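Local coordinates for protein beta-galactosidase (PDB 4OIF) that probably hydrolyses terminal non-reducing beta-D-galactose residues in beta-D-galactosides, as a zinc-binding, trimeric member of glycosyl hydrolase family 42, at residues R93-S98 and Q114-R119; F53-L58 and A87-A92. All coordinates share one frame; numbering follows the deposited sequence. Where two conformers were deposited one is given.

Interaction 1. Residues R93-S98 and Q114-R119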
ATOM      1  N   ARG A  93       9.038   7.617  28.998  1.00  7.17           N
ATOM      2  CA  ARG A  93      10.274   7.898  29.722  0.84  7.63           C
ATOM      3  C   ARG A  93      10.878   9.224  29.245  1.00  8.74           C
ATOM      4  O   ARG A  93      10.757   9.583  28.072  1.00 10.19           O
ATOM      5  CB  ARG A  93      11.264   6.724  29.556  0.84  8.19           C
ATOM      6  CG  ARG A  93      12.274   6.815  28.382  0.84 10.59           C
ATOM      7  CD  ARG A  93      11.745   6.313  27.039  0.84 11.28           C
ATOM      8  NE  ARG A  93      10.818   7.255  26.403  0.84 14.96           N
ATOM      9  CZ  ARG A  93      10.312   7.109  25.173  0.84 13.41           C
ATOM     10  NH1 ARG A  93      10.648   6.063  24.427  0.84 15.90           N
ATOM     11  NH2 ARG A  93       9.466   8.009  24.687  0.84  8.94           N
ATOM     12  N   PRO A  94      11.523   9.967  30.154  1.00  8.33           N
ATOM     13  CA  PRO A  94      12.192  11.219  29.759  1.00  8.31           C
ATOM     14  C   PRO A  94      13.347  10.996  28.775  1.00 12.74           C
ATOM     15  O   PRO A  94      13.899   9.894  28.719  1.00 10.54           O
ATOM     16  CB  PRO A  94      12.709  11.770  31.090  1.00  9.20           C
ATOM     17  CG  PRO A  94      11.811  11.132  32.131  1.00  8.39           C
ATOM     18  CD  PRO A  94      11.530   9.768  31.614  1.00  7.80           C
ATOM     19  N   ALA A  95      13.710  12.025  28.011  1.00  9.13           N
ATOM     20  CA  ALA A  95      14.812  11.899  27.061  1.00  5.20           C
ATOM     21  C   ALA A  95      16.169  11.586  27.742  1.00 15.40           C
ATOM     22  O   ALA A  95      17.031  10.890  27.144  1.00  9.30           O
ATOM     23  CB  ALA A  95      14.914  13.149  26.228  1.00  7.13           C
ATOM     24  N   TRP A  96      16.366  12.058  28.983  1.00 10.23           N
ATOM     25  CA  TRP A  96      17.645  11.786  29.663  1.00  7.54           C
ATOM     26  C   TRP A  96      17.791  10.294  29.883  1.00  6.74           C
ATOM     27  O   TRP A  96      18.880   9.737  29.725  1.00  8.20           O
ATOM     28  CB  TRP A  96      17.810  12.554  30.999  1.00  6.50           C
ATOM     29  CG  TRP A  96      16.732  12.409  32.059  1.00  8.82           C
ATOM     30  CD1 TRP A  96      15.750  13.313  32.347  1.00  9.07           C
ATOM     31  CD2 TRP A  96      16.565  11.335  32.993  1.00  9.86           C
ATOM     32  NE1 TRP A  96      14.970  12.859  33.377  1.00  9.45           N
ATOM     33  CE2 TRP A  96      15.445  11.648  33.794  1.00  9.98           C
ATOM     34  CE3 TRP A  96      17.246  10.136  33.227  1.00 10.85           C
ATOM     35  CZ2 TRP A  96      14.986  10.802  34.802  1.00  8.28           C
ATOM     36  CZ3 TRP A  96      16.791   9.296  34.227  1.00 10.13           C
ATOM     37  CH2 TRP A  96      15.672   9.631  35.002  1.00 13.87           C
ATOM     38  N   LEU A  97      16.674   9.648  30.193  1.00  9.16           N
ATOM     39  CA  LEU A  97      16.675   8.227  30.503  1.00  7.78           C
ATOM     40  C   LEU A  97      17.032   7.383  29.287  1.00  8.30           C
ATOM     41  O   LEU A  97      17.880   6.510  29.371  1.00 13.54           O
ATOM     42  CB  LEU A  97      15.317   7.813  31.064  1.00  7.71           C
ATOM     43  CG  LEU A  97      15.344   6.643  32.050  1.00 14.58           C
ATOM     44  CD1 LEU A  97      14.151   6.720  33.001  1.00 12.15           C
ATOM     45  CD2 LEU A  97      15.397   5.290  31.338  1.00  3.34           C
ATOM     46  N   SER A  98      16.375   7.632  28.163  1.00  6.61           N
ATOM     47  CA  SER A  98      16.748   6.966  26.926  1.00 10.19           C
ATOM     48  C   SER A  98      18.224   7.224  26.627  1.00 15.38           C
ATOM     49  O   SER A  98      18.943   6.320  26.199  1.00 16.57           O
ATOM     50  CB  SER A  98      15.880   7.441  25.748  1.00  9.79           C
ATOM     51  OG  SER A  98      14.499   7.200  25.977  1.00  9.45           O
ATOM     52  N   GLN A 114      15.185   1.241  17.976  1.00  9.71           N
ATOM     53  CA  GLN A 114      14.482   2.500  17.836  1.00 11.46           C
ATOM     54  C   GLN A 114      15.244   3.640  18.497  1.00 17.04           C
ATOM     55  O   GLN A 114      16.033   3.422  19.412  1.00 13.73           O
ATOM     56  CB  GLN A 114      13.093   2.383  18.451  1.00 10.40           C
ATOM     57  CG  GLN A 114      12.309   1.193  17.956  1.00 14.63           C
ATOM     58  CD  GLN A 114      11.811   1.376  16.543  1.00 16.25           C
ATOM     59  OE1 GLN A 114      10.926   2.191  16.287  1.00 25.91           O
ATOM     60  NE2 GLN A 114      12.377   0.617  15.616  1.00 12.94           N
ATOM     61  N   LEU A 115      15.003   4.862  18.048  1.00 15.95           N
ATOM     62  CA  LEU A 115      15.516   6.010  18.776  1.00  9.42           C
ATOM     63  C   LEU A 115      14.492   6.400  19.821  1.00 10.98           C
ATOM     64  O   LEU A 115      13.367   5.919  19.808  1.00 12.58           O
ATOM     65  CB  LEU A 115      15.784   7.184  17.843  1.00 10.63           C
ATOM     66  CG  LEU A 115      16.506   6.859  16.542  1.00 14.37           C
ATOM     67  CD1 LEU A 115      16.619   8.118  15.696  1.00 11.01           C
ATOM     68  CD2 LEU A 115      17.874   6.248  16.832  1.00  7.48           C
ATOM     69  N   HIS A 116      14.890   7.279  20.722  1.00 10.08           N
ATOM     70  CA  HIS A 116      13.968   7.864  21.667  1.00  9.96           C
ATOM     71  C   HIS A 116      12.820   8.634  21.002  1.00 13.35           C
ATOM     72  O   HIS A 116      13.014   9.327  20.000  1.00  8.58           O
ATOM     73  CB  HIS A 116      14.718   8.805  22.588  1.00  8.34           C
ATOM     74  CG  HIS A 116      13.822   9.622  23.450  1.00 12.32           C
ATOM     75  ND1 HIS A 116      13.116   9.085  24.501  1.00 10.58           N
ATOM     76  CD2 HIS A 116      13.486  10.930  23.397  1.00 12.98           C
ATOM     77  CE1 HIS A 116      12.405  10.034  25.078  1.00  9.55           C
ATOM     78  NE2 HIS A 116      12.609  11.163  24.425  1.00  8.74           N
ATOM     79  N   GLY A 117      11.629   8.528  21.575  1.00 12.23           N
ATOM     80  CA  GLY A 117      10.508   9.332  21.130  1.00  9.96           C
ATOM     81  C   GLY A 117       9.182   8.637  21.327  1.00 10.66           C
ATOM     82  O   GLY A 117       9.140   7.511  21.819  1.00  7.53           O
ATOM     83  N   GLY A 118       8.099   9.309  20.934  1.00 12.33           N
ATOM     84  CA  GLY A 118       6.765   8.748  21.048  1.00  5.87           C
ATOM     85  C   GLY A 118       6.455   8.384  22.483  1.00  9.33           C
ATOM     86  O   GLY A 118       6.848   9.101  23.405  1.00  9.69           O
ATOM     87  N   ARG A 119       5.769   7.260  22.669  1.00  7.60           N
ATOM     88  CA  ARG A 119       5.338   6.812  23.985  1.00  8.03           C
ATOM     89  C   ARG A 119       4.971   5.342  23.950  1.00 10.49           C
ATOM     90  O   ARG A 119       4.851   4.752  22.873  1.00 14.01           O
ATOM     91  CB  ARG A 119       4.130   7.614  24.463  1.00  8.58           C
ATOM     92  CG  ARG A 119       2.911   7.386  23.593  1.00 11.78           C
ATOM     93  CD  ARG A 119       1.688   8.106  24.112  1.00 16.04           C
ATOM     94  NE  ARG A 119       0.490   7.694  23.394  1.00 18.71           N
ATOM     95  CZ  ARG A 119      -0.746   8.010  23.769  1.00 22.53           C
ATOM     96  NH1 ARG A 119      -0.934   8.766  24.838  1.00 13.37           N
ATOM     97  NH2 ARG A 119      -1.789   7.586  23.067  1.00 14.38           N
TER

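Interaction 2. Residues F53-L58 and A87-A92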
ATOM      1  N   PHE A  53       1.731  11.253  31.896  1.00 10.03           N
ATOM      2  CA  PHE A  53       2.965  11.475  31.171  1.00  6.70           C
ATOM      3  C   PHE A  53       3.816  12.527  31.858  1.00 13.66           C
ATOM      4  O   PHE A  53       4.471  13.338  31.200  1.00 15.03           O
ATOM      5  CB  PHE A  53       2.658  11.866  29.728  1.00  9.20           C
ATOM      6  CG  PHE A  53       1.836  10.841  29.005  1.00 11.41           C
ATOM      7  CD1 PHE A  53       2.410   9.648  28.585  1.00 13.73           C
ATOM      8  CD2 PHE A  53       0.491  11.048  28.777  1.00 13.60           C
ATOM      9  CE1 PHE A  53       1.663   8.684  27.929  1.00 12.89           C
ATOM     10  CE2 PHE A  53      -0.267  10.087  28.121  1.00 21.63           C
ATOM     11  CZ  PHE A  53       0.322   8.898  27.703  1.00 11.63           C
ATOM     12  N   ALA A  54       3.840  12.480  33.188  1.00 15.06           N
ATOM     13  CA  ALA A  54       4.457  13.543  33.980  1.00  8.21           C
ATOM     14  C   ALA A  54       5.857  13.227  34.517  1.00 10.90           C
ATOM     15  O   ALA A  54       6.366  13.959  35.374  1.00 13.97           O
ATOM     16  CB  ALA A  54       3.544  13.901  35.124  1.00  8.44           C
ATOM     17  N   TRP A  55       6.489  12.174  34.003  1.00 10.05           N
ATOM     18  CA  TRP A  55       7.803  11.769  34.497  1.00  8.78           C
ATOM     19  C   TRP A  55       8.826  12.901  34.372  1.00 10.24           C
ATOM     20  O   TRP A  55       9.533  13.243  35.328  1.00  7.90           O
ATOM     21  CB  TRP A  55       8.301  10.525  33.754  1.00  5.91           C
ATOM     22  CG  TRP A  55       9.386   9.769  34.503  1.00  8.45           C
ATOM     23  CD1 TRP A  55      10.257  10.277  35.424  1.00  5.23           C
ATOM     24  CD2 TRP A  55       9.695   8.370  34.395  1.00  8.43           C
ATOM     25  NE1 TRP A  55      11.095   9.289  35.888  1.00 10.74           N
ATOM     26  CE2 TRP A  55      10.767   8.108  35.278  1.00  5.97           C
ATOM     27  CE3 TRP A  55       9.172   7.317  33.635  1.00  6.39           C
ATOM     28  CZ2 TRP A  55      11.322   6.840  35.424  1.00  8.00           C
ATOM     29  CZ3 TRP A  55       9.724   6.056  33.787  1.00  9.13           C
ATOM     30  CH2 TRP A  55      10.787   5.828  34.675  1.00  4.98           C
ATOM     31  N   SER A  56       8.886  13.486  33.187  1.00  7.45           N
ATOM     32  CA  SER A  56       9.825  14.553  32.922  1.00  5.75           C
ATOM     33  C   SER A  56       9.526  15.778  33.793  1.00 10.18           C
ATOM     34  O   SER A  56      10.417  16.574  34.066  1.00  9.04           O
ATOM     35  CB  SER A  56       9.793  14.906  31.434  1.00 10.52           C
ATOM     36  OG  SER A  56      10.353  16.173  31.189  1.00 20.27           O
ATOM     37  N   ALA A  57       8.281  15.924  34.240  1.00 10.27           N
ATOM     38  CA  ALA A  57       7.925  17.029  35.125  1.00  8.67           C
ATOM     39  C   ALA A  57       8.243  16.691  36.572  1.00 12.32           C
ATOM     40  O   ALA A  57       8.480  17.581  37.386  1.00 12.47           O
ATOM     41  CB  ALA A  57       6.450  17.380  34.983  1.00  8.77           C
ATOM     42  N   LEU A  58       8.218  15.400  36.887  1.00  7.20           N
ATOM     43  CA  LEU A  58       8.488  14.925  38.233  1.00  7.51           C
ATOM     44  C   LEU A  58       9.989  14.757  38.464  1.00 14.68           C
ATOM     45  O   LEU A  58      10.495  15.000  39.558  1.00  9.46           O
ATOM     46  CB  LEU A  58       7.773  13.597  38.477  1.00  7.28           C
ATOM     47  CG  LEU A  58       6.254  13.709  38.535  1.00  7.52           C
ATOM     48  CD1 LEU A  58       5.612  12.334  38.528  1.00  6.49           C
ATOM     49  CD2 LEU A  58       5.890  14.466  39.796  1.00 10.32           C
ATOM     50  N   ALA A  87      -1.737   8.364  38.281  1.00  4.30           N
ATOM     51  CA  ALA A  87      -1.122   7.446  37.349  1.00  5.87           C
ATOM     52  C   ALA A  87       0.363   7.322  37.614  1.00  8.31           C
ATOM     53  O   ALA A  87       1.005   8.286  38.048  1.00  8.78           O
ATOM     54  CB  ALA A  87      -1.356   7.903  35.917  1.00  8.82           C
ATOM     55  N   THR A  88       0.908   6.134  37.353  1.00  4.15           N
ATOM     56  CA  THR A  88       2.353   5.980  37.268  1.00  5.36           C
ATOM     57  C   THR A  88       2.811   6.386  35.862  1.00  9.03           C
ATOM     58  O   THR A  88       2.089   6.198  34.889  1.00  7.78           O
ATOM     59  CB  THR A  88       2.787   4.564  37.586  1.00  7.17           C
ATOM     60  OG1 THR A  88       2.342   3.680  36.549  1.00  7.40           O
ATOM     61  CG2 THR A  88       2.191   4.137  38.931  1.00  5.63           C
ATOM     62  N   PRO A  89       4.013   6.963  35.758  1.00  7.79           N
ATOM     63  CA  PRO A  89       4.378   7.642  34.515  1.00  5.83           C
ATOM     64  C   PRO A  89       5.128   6.790  33.496  1.00  9.98           C
ATOM     65  O   PRO A  89       5.682   7.366  32.555  1.00 11.38           O
ATOM     66  CB  PRO A  89       5.282   8.776  35.014  1.00  7.05           C
ATOM     67  CG  PRO A  89       5.982   8.170  36.187  1.00  6.32           C
ATOM     68  CD  PRO A  89       4.974   7.239  36.841  1.00  4.10           C
ATOM     69  N   SER A  90       5.160   5.470  33.669  1.00  8.69           N
ATOM     70  CA  SER A  90       5.959   4.607  32.788  1.00  7.50           C
ATOM     71  C   SER A  90       5.564   4.701  31.305  1.00  7.40           C
ATOM     72  O   SER A  90       6.331   4.298  30.437  1.00  9.61           O
ATOM     73  CB  SER A  90       5.870   3.151  33.246  1.00  6.37           C
ATOM     74  OG  SER A  90       4.532   2.694  33.206  1.00  4.81           O
ATOM     75  N   GLY A  91       4.378   5.232  31.026  1.00  7.23           N
ATOM     76  CA  GLY A  91       3.921   5.442  29.661  1.00  7.69           C
ATOM     77  C   GLY A  91       4.851   6.225  28.743  1.00  5.37           C
ATOM     78  O   GLY A  91       4.817   6.041  27.532  1.00 11.25           O
ATOM     79  N   ALA A  92       5.682   7.096  29.301  1.00  4.41           N
ATOM     80  CA  ALA A  92       6.664   7.821  28.488  1.00  9.61           C
ATOM     81  C   ALA A  92       7.900   8.243  29.289  1.00  8.91           C
ATOM     82  O   ALA A  92       7.830   9.142  30.140  1.00  7.81           O
ATOM     83  CB  ALA A  92       6.016   9.049  27.841  1.00  6.52           C
TER

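Interaction 1. Residues R93-S98 and Q114-R119
The imidazole of His-116 has Ala-95 over one face and the carbonyl oxygen of Arg-93 in plane at its edge, while the guanidinium of Arg-93 carries His-116 ND1 above the centre of one face and Gly-117 O at its in-plane edge. Both flat groups belong to the loops above the TIM barrel of this family: 93-98 enters the short helix 95-100, with Pro-94 at its N-cap, and 114-119 runs on toward helix 127-144. The ring contact with Ala-95 is a CH-pi interaction, CA standing over the face, 3.8 Å from the centroid of the His-116 ring. Ser-98, one helical turn later, has its CB directed toward 114-119, and its OG hydrogen-bonds His-116 ND1 at 2.8 Å; either partner could be the donor. CG of His-116 is anti to the backbone N (chi1 171°), which carries the imidazole across to the helix. The arginine chain and the imidazole run antiparallel past one another, their planes 62° apart, so this is not a parallel stack. Bends at chi2 and chi3 bring the arginine tip back to the glycines. There NH2 donates to Gly-117 O over 2.9 Å, and NH1 adds a weak bond to the same oxygen, which also accepts from Asn-121 ND2. A second subunit reaches this loop, where its His-198 hydrogen-bonds Gly-118 O. Arg-119, a predicted substrate-binding residue, follows directly. Although Gly-117 O lies nearly in the guanidinium plane, Arg-93 NH2 approaches it from above the carbonyl plane, off its lone pairs, at a C=O...N angle of 103°.

Interaction 2. Residues F53-L58 and A87-A92
The broadest packing between 53-58 and 87-92 occurs where Trp-55 crosses Pro-89 at about a right angle: Trp-55 CB and Pro-89 CB are 3.7 Å apart. The proline CG sits 3.8 Å above one face of the Trp-55 indole, offset toward its rim. With CG anti to the backbone N (chi1 -160°), the tryptophan directs its six-membered ring along the proline backbone, CE3 coming to 3.7 Å from Pro-89 O. Farther along, the packing slackens, and Trp-55 CZ3 is 4.2 Å from Ser-90 CA. The indole nitrogen is satisfied elsewhere, since NE1 hydrogen-bonds Glu-59 OE1. In the TIM barrel, these segments follow neighbouring parallel strands 47-50 and 83-87 and meet at the strands' C-terminal end, the catalytic end in this fold. Ala-54 takes the N-cap position of the short helix 55-58, which begins with Trp-55, whereas the 87-92 backbone turns at Pro-89, its O accepting a hydrogen bond from Ala-92 N at 3.3 Å. Toward the pocket the contact narrows to a few atoms. Phe-53 presents only its ring edge to this partner: CD1 is 3.7 Å from Ala-92 CB and CE1 4.1 Å from the Gly-91 carbonyl carbon. Gly-91 brings its backbone alone up to that edge. Away from the proline, the phenyl group lies beside Arg-119 and Asn-157, predicted substrate-binding residues, and beside a bound glycerol that may mark the pocket. Trp-196 of the second subunit also reaches this side, with its indole tilted about 55° against the phenyl ring of Phe-53.

Interaction 2 (53-58 with 87-92) is complete by Ala-92, one residue before interaction 1 begins, so the second segment of interaction 2 and the first of interaction 1 are consecutive in the chain after strand 83-87. Their centres are 12 Å apart, within the same TIM-barrel domain and on the same side of the chain's centre. They touch at several places. Pro-94 CD packs 3.6 Å from Trp-55 CG, joining the N-terminal end of helix 95-100, through its N-cap Pro-94, to helix 55-58, and Arg-119 NH1 lies 3.1 Å from Phe-53 CZ. That second junction is near the predicted proton donor Glu-158. Because the second subunit touches both contacts, the predicted substrate pocket borders a trimer interface.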